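Local coordinates for CELL division protein FTSZ homolog 1 (Methanocaldococcus jannaschii, PDB 1W5B) that binds GTP and probably hydrolyses it while polymerising into the contractile Z ring at the future site of cell division, at residues M124-C129 with L153-V158. Numbering follows the deposited sequence.
Sequences MVFITC and LTVAVV
The Met124 side chain rises beside that of Leu153, on the same face of the sheet, and touches strand 153-158 from CB to CE. Its CB and CG pass beside the backbone carbonyl of Leu153, Met124 CG coming within 3.7 Å of Leu153 O, while SD runs alongside Leu153 CD2. With CG anti to the backbone N (chi1 171°) the chain stays extended as far as SD, and a bend at the last torsion brings Met124 CE against two branches, 3.3 Å from Leu153 CD2, tighter than normal carbon contact, and 3.6 Å from Val155 CG2. On the same face, Val155 CB lies over one face of the Phe126 ring, and Val155 CG1 meets Phe126 CD2 at 4.1 Å. Phe236 and Met243 of helix 236-243 also touch Met124 here. The two are adjacent inner strands of the parallel sheet of the Rossmann-like GTPase domain, joined by helix 135-149 in a beta-alpha-beta crossover. Val125 N and Val125 O bond to Leu153 O and Val155 N, and Ile127 N and Ile127 O to Val155 O and Val157 N; the bond from Val155 N is nearly straight (174°). On the face that packs against the crossover helix, the side chains of Ile127 and Thr154 cross at a slant, Ile127 CD1 meeting Thr154 CG2. Toward the C-terminal ends Cys129, on that helix face, approaches the GTP-binding residue Gly136, while on the Met124 face the Thr128 hydroxyl donates to Val157 O, with Thr128 OG1 2.9 Å from that oxygen.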
loop_
_atom_site.group_PDB
_atom_site.type_symbol
_atom_site.label_atom_id
_atom_site.label_comp_id
_atom_site.label_asym_id
_atom_site.label_seq_id
_atom_site.Cartn_x
_atom_site.Cartn_y
_atom_site.Cartn_z
ATOM N N MET A 124 7.282 -8.855 6.835
ATOM C CA MET A 124 6.923 -7.642 6.110
ATOM C C MET A 124 5.634 -7.044 6.646
ATOM O O MET A 124 4.654 -7.754 6.883
ATOM C CB MET A 124 6.784 -7.972 4.624
ATOM C CG MET A 124 6.215 -6.874 3.770
ATOM S SD MET A 124 6.490 -7.271 2.047
ATOM C CE MET A 124 6.931 -5.683 1.438
ATOM N N VAL A 125 5.646 -5.733 6.849
ATOM C CA VAL A 125 4.482 -5.040 7.372
ATOM C C VAL A 125 4.019 -3.903 6.471
ATOM O O VAL A 125 4.791 -2.997 6.147
ATOM C CB VAL A 125 4.774 -4.452 8.764
ATOM C CG1 VAL A 125 3.526 -3.766 9.316
ATOM C CG2 VAL A 125 5.245 -5.553 9.696
ATOM N N PHE A 126 2.756 -3.961 6.066
ATOM C CA PHE A 126 2.168 -2.919 5.234
ATOM C C PHE A 126 1.320 -2.057 6.152
ATOM O O PHE A 126 0.452 -2.563 6.861
ATOM C CB PHE A 126 1.271 -3.503 4.141
ATOM C CG PHE A 126 2.017 -4.168 3.028
ATOM C CD1 PHE A 126 2.563 -5.441 3.195
ATOM C CD2 PHE A 126 2.168 -3.527 1.803
ATOM C CE1 PHE A 126 3.253 -6.066 2.152
ATOM C CE2 PHE A 126 2.854 -4.138 0.751
ATOM C CZ PHE A 126 3.398 -5.411 0.925
ATOM N N ILE A 127 1.579 -0.756 6.127
ATOM C CA ILE A 127 0.867 0.197 6.960
ATOM C C ILE A 127 0.028 1.072 6.044
ATOM O O ILE A 127 0.563 1.755 5.174
ATOM C CB ILE A 127 1.860 1.085 7.734
ATOM C CG1 ILE A 127 2.783 0.212 8.573
ATOM C CG2 ILE A 127 1.119 2.044 8.647
ATOM C CD1 ILE A 127 3.890 0.997 9.237
ATOM N N THR A 128 -1.286 1.065 6.250
ATOM C CA THR A 128 -2.173 1.847 5.417
ATOM C C THR A 128 -3.121 2.724 6.225
ATOM O O THR A 128 -3.577 2.346 7.310
ATOM C CB THR A 128 -2.991 0.924 4.500
ATOM O OG1 THR A 128 -3.691 1.712 3.537
ATOM C CG2 THR A 128 -3.986 0.107 5.309
ATOM N N CYS A 129 -3.407 3.904 5.696
ATOM C CA CYS A 129 -4.311 4.829 6.362
ATOM C C CYS A 129 -4.513 6.034 5.474
ATOM O O CYS A 129 -3.851 6.168 4.455
ATOM C CB CYS A 129 -3.716 5.292 7.690
ATOM S SG CYS A 129 -2.397 6.530 7.513
ATOM N N LEU A 153 10.353 -5.819 6.892
ATOM C CA LEU A 153 10.423 -4.937 5.735
ATOM C C LEU A 153 9.171 -4.096 5.970
ATOM O O LEU A 153 8.069 -4.638 6.077
ATOM C CB LEU A 153 10.301 -5.738 4.440
ATOM C CG LEU A 153 10.232 -4.918 3.144
ATOM C CD1 LEU A 153 11.458 -4.028 3.032
ATOM C CD2 LEU A 153 10.144 -5.855 1.940
ATOM N N THR A 154 9.351 -2.787 6.074
ATOM C CA THR A 154 8.256 -1.872 6.379
ATOM C C THR A 154 7.779 -1.010 5.211
ATOM O O THR A 154 8.509 -0.156 4.720
ATOM C CB THR A 154 8.668 -0.956 7.550
ATOM O OG1 THR A 154 9.038 -1.767 8.675
ATOM C CG2 THR A 154 7.535 -0.040 7.938
ATOM N N VAL A 155 6.533 -1.220 4.798
ATOM C CA VAL A 155 5.971 -0.487 3.675
ATOM C C VAL A 155 4.671 0.211 4.041
ATOM O O VAL A 155 3.805 -0.367 4.695
ATOM C CB VAL A 155 5.703 -1.435 2.491
ATOM C CG1 VAL A 155 5.078 -0.672 1.327
ATOM C CG2 VAL A 155 7.007 -2.104 2.057
ATOM N N ALA A 156 4.540 1.461 3.619
ATOM C CA ALA A 156 3.328 2.214 3.881
ATOM C C ALA A 156 2.642 2.505 2.551
ATOM O O ALA A 156 3.300 2.651 1.524
ATOM C CB ALA A 156 3.655 3.528 4.607
ATOM N N VAL A 157 1.317 2.554 2.581
ATOM C CA VAL A 157 0.514 2.864 1.409
ATOM C C VAL A 157 -0.551 3.764 1.998
ATOM O O VAL A 157 -1.492 3.299 2.636
ATOM C CB VAL A 157 -0.158 1.612 0.791
ATOM C CG1 VAL A 157 -0.986 2.022 -0.425
ATOM C CG2 VAL A 157 0.894 0.592 0.387
ATOM N N VAL A 158 -0.374 5.060 1.798
ATOM C CA VAL A 158 -1.281 6.042 2.347
ATOM C C VAL A 158 -1.801 6.985 1.278
ATOM O O VAL A 158 -1.257 7.054 0.166
ATOM C CB VAL A 158 -0.558 6.871 3.424
ATOM C CG1 VAL A 158 0.039 5.942 4.456
ATOM C CG2 VAL A 158 0.561 7.703 2.783
#